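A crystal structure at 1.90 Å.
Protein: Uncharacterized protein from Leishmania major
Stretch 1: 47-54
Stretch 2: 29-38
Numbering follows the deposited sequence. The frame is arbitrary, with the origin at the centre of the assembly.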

# COMPACT_ATOMS: atom_id res chain seq x y z
N HIS A 47 -3.94 6.60 -13.06
CA HIS A 47 -2.87 6.31 -12.09
C HIS A 47 -2.53 7.56 -11.29
O HIS A 47 -2.20 8.62 -11.85
CB HIS A 47 -1.63 5.81 -12.86
CG HIS A 47 -0.44 5.43 -12.02
ND1 HIS A 47 0.64 4.76 -12.56
CD2 HIS A 47 -0.13 5.65 -10.72
CE1 HIS A 47 1.55 4.57 -11.63
NE2 HIS A 47 1.11 5.10 -10.50
N MET A 48 -2.63 7.43 -9.97
CA MET A 48 -2.39 8.54 -9.08
C MET A 48 -1.46 8.15 -7.97
O MET A 48 -1.13 6.98 -7.80
CB MET A 48 -3.72 9.10 -8.53
CG MET A 48 -4.54 8.19 -7.62
SD MET A 48 -5.93 9.11 -6.93
CE MET A 48 -4.98 10.30 -5.93
N LEU A 49 -1.04 9.18 -7.23
CA LEU A 49 -0.08 9.08 -6.16
C LEU A 49 -0.62 9.73 -4.88
O LEU A 49 -1.30 10.76 -4.94
CB LEU A 49 1.20 9.80 -6.57
CG LEU A 49 1.88 9.31 -7.85
CD1 LEU A 49 2.88 10.36 -8.34
CD2 LEU A 49 2.56 8.00 -7.64
N VAL A 50 -0.33 9.13 -3.73
CA VAL A 50 -0.62 9.72 -2.42
C VAL A 50 0.68 9.77 -1.64
O VAL A 50 1.31 8.73 -1.42
CB VAL A 50 -1.65 8.89 -1.62
CG1 VAL A 50 -1.77 9.40 -0.19
CG2 VAL A 50 -3.00 8.89 -2.31
N ILE A 51 1.09 10.95 -1.22
CA ILE A 51 2.36 11.12 -0.52
C ILE A 51 2.20 11.85 0.82
O ILE A 51 1.32 12.70 0.96
CB ILE A 51 3.40 11.88 -1.40
CG1 ILE A 51 3.03 13.34 -1.53
CG2 ILE A 51 3.51 11.25 -2.80
CD1 ILE A 51 4.19 14.19 -2.00
N PRO A 52 3.06 11.54 1.80
CA PRO A 52 3.11 12.40 2.96
C PRO A 52 3.80 13.72 2.63
O PRO A 52 4.70 13.75 1.78
CB PRO A 52 3.95 11.59 3.95
CG PRO A 52 4.88 10.84 3.08
CD PRO A 52 4.04 10.45 1.90
N LYS A 53 3.39 14.79 3.28
CA LYS A 53 4.09 16.06 3.14
C LYS A 53 5.51 15.98 3.72
O LYS A 53 6.43 16.58 3.17
CB LYS A 53 3.29 17.18 3.81
CG LYS A 53 2.06 17.63 3.00
CD LYS A 53 1.14 18.51 3.85
CE LYS A 53 0.12 19.28 3.01
NZ LYS A 53 -0.93 19.91 3.87
N GLU A 54 5.68 15.22 4.80
CA GLU A 54 7.00 15.03 5.43
C GLU A 54 7.92 14.29 4.46
O GLU A 54 7.49 13.35 3.79
CB GLU A 54 6.83 14.20 6.74
CG GLU A 54 8.12 13.98 7.57
CD GLU A 54 8.04 12.77 8.56
OE1 GLU A 54 6.95 12.16 8.78
OE2 GLU A 54 9.12 12.42 9.12
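Stretch 2 (29-38) AETSKALAFM

Stretch 2 supplies a strand, residues 34-38, that runs antiparallel to strand 48-52: the N-to-C directions make an angle of 161° and the axes approach to 4.7 Å. The CA-CA distances fix the register, Met48 CA to Met38 CA at 4.3 Å, Val50 CA to Ala36 CA at 4.4 Å and Pro52 CA to Ala34 CA at 4.2 Å marking the non-hydrogen-bonded pairs. Between them lie the wider pairs, Leu49 with Phe37 and Ile51 with Leu35. Each is closed by two hydrogen bonds: Leu49 N to Phe37 O, 2.9 Å, and Phe37 N to Leu49 O, 3.1 Å; Ile51 N to Leu35 O, 2.8 Å, and Leu35 N to Ile51 O, 2.9 Å. Pro52 falls in a non-hydrogen-bonded pair, where its lack of an amide hydrogen costs this ladder no bond; the ladder resumes with Lys53 N to Lys33 O at 2.9 Å. All five residues of strand 34-38 have extended backbones, phi -79° to -157° and psi 144° to 174°.

Leu35 and Phe37 share a sheet face with Leu49 and Ile51. Phe37 adopts p (chi1 49°) with chi2 88°, which brings its ring to the neighbouring strand. Leu49 CB lies over one ring face, while Leu49 CD1 approaches Phe37 CE1 to 3.4 Å; Ile51 CD1 meets the ring edge, 3.9 Å from Phe37 CE2. Leu35 is t, p, its CB 4.2 Å from Ile51 CG1. On the face of Val50 and Ala36, the small Ala36 CB lies 3.6 Å from Met48 CE. Met38, m at all three chi angles, folds back so that its CE reaches His47 O at 3.6 Å.

Before the strand, a turn receives Lys53, whose chi2 to chi4 are all t. This extension carries NZ to Thr31 O (2.5 Å), with weak hydrogen bonds from NZ to Ser32 O (3.1 Å) and, within a salt bridge, to Glu30 OE2 (3.2 Å).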

# COMPACT_ATOMS: atom_id res chain seq x y z
N ALA A 29 -6.02 16.25 -3.92
CA ALA A 29 -6.50 16.40 -2.56
C ALA A 29 -5.32 16.82 -1.69
O ALA A 29 -4.16 16.62 -2.07
CB ALA A 29 -7.09 15.10 -2.05
N GLU A 30 -5.63 17.44 -0.56
CA GLU A 30 -4.62 17.90 0.38
C GLU A 30 -5.22 17.84 1.77
O GLU A 30 -6.35 18.24 1.98
CB GLU A 30 -4.16 19.32 0.04
CG GLU A 30 -3.07 19.86 0.99
CD GLU A 30 -2.48 21.23 0.59
OE1 GLU A 30 -3.05 21.93 -0.29
OE2 GLU A 30 -1.44 21.61 1.19
N THR A 31 -4.48 17.26 2.71
CA THR A 31 -4.92 17.19 4.10
C THR A 31 -3.81 17.84 4.88
O THR A 31 -2.84 18.33 4.30
CB THR A 31 -5.20 15.72 4.56
OG1 THR A 31 -4.00 14.95 4.49
CG2 THR A 31 -6.25 15.06 3.67
N SER A 32 -3.91 17.85 6.21
CA SER A 32 -2.85 18.46 7.01
C SER A 32 -1.49 17.80 6.76
O SER A 32 -0.48 18.49 6.63
CB SER A 32 -3.21 18.39 8.49
OG SER A 32 -3.71 17.11 8.82
N LYS A 33 -1.45 16.47 6.65
CA LYS A 33 -0.17 15.75 6.62
C LYS A 33 0.17 15.08 5.29
O LYS A 33 1.25 14.51 5.17
CB LYS A 33 -0.13 14.71 7.76
CG LYS A 33 0.02 15.31 9.15
CD LYS A 33 1.45 15.81 9.37
CE LYS A 33 1.66 16.41 10.76
NZ LYS A 33 3.13 16.59 11.06
N ALA A 34 -0.73 15.17 4.30
CA ALA A 34 -0.62 14.40 3.05
C ALA A 34 -1.12 15.15 1.81
O ALA A 34 -1.90 16.08 1.92
CB ALA A 34 -1.36 13.05 3.20
N LEU A 35 -0.67 14.72 0.64
CA LEU A 35 -1.10 15.27 -0.63
C LEU A 35 -1.37 14.15 -1.66
O LEU A 35 -0.72 13.10 -1.63
CB LEU A 35 0.01 16.21 -1.15
CG LEU A 35 -0.38 17.37 -2.05
CD1 LEU A 35 -0.74 18.57 -1.18
CD2 LEU A 35 0.76 17.69 -3.06
N ALA A 36 -2.32 14.38 -2.57
CA ALA A 36 -2.56 13.50 -3.71
C ALA A 36 -2.50 14.27 -5.04
O ALA A 36 -2.92 15.43 -5.13
CB ALA A 36 -3.90 12.79 -3.56
N PHE A 37 -1.97 13.60 -6.06
CA PHE A 37 -1.95 14.11 -7.41
C PHE A 37 -1.83 12.99 -8.46
O PHE A 37 -1.67 11.81 -8.13
CB PHE A 37 -0.85 15.15 -7.57
CG PHE A 37 0.47 14.71 -7.06
CD1 PHE A 37 1.34 14.01 -7.88
CD2 PHE A 37 0.85 15.00 -5.77
CE1 PHE A 37 2.59 13.59 -7.42
CE2 PHE A 37 2.09 14.60 -5.28
CZ PHE A 37 2.97 13.88 -6.11
N MET A 38 -1.93 13.36 -9.73
CA MET A 38 -1.84 12.40 -10.82
C MET A 38 -0.38 12.03 -11.12
O MET A 38 0.54 12.83 -10.90
CB MET A 38 -2.51 12.95 -12.08
CG MET A 38 -3.98 13.43 -11.90
SD MET A 38 -5.12 12.16 -11.30
CE MET A 38 -4.91 10.93 -12.59
O HOH W 1 3.51 14.19 6.53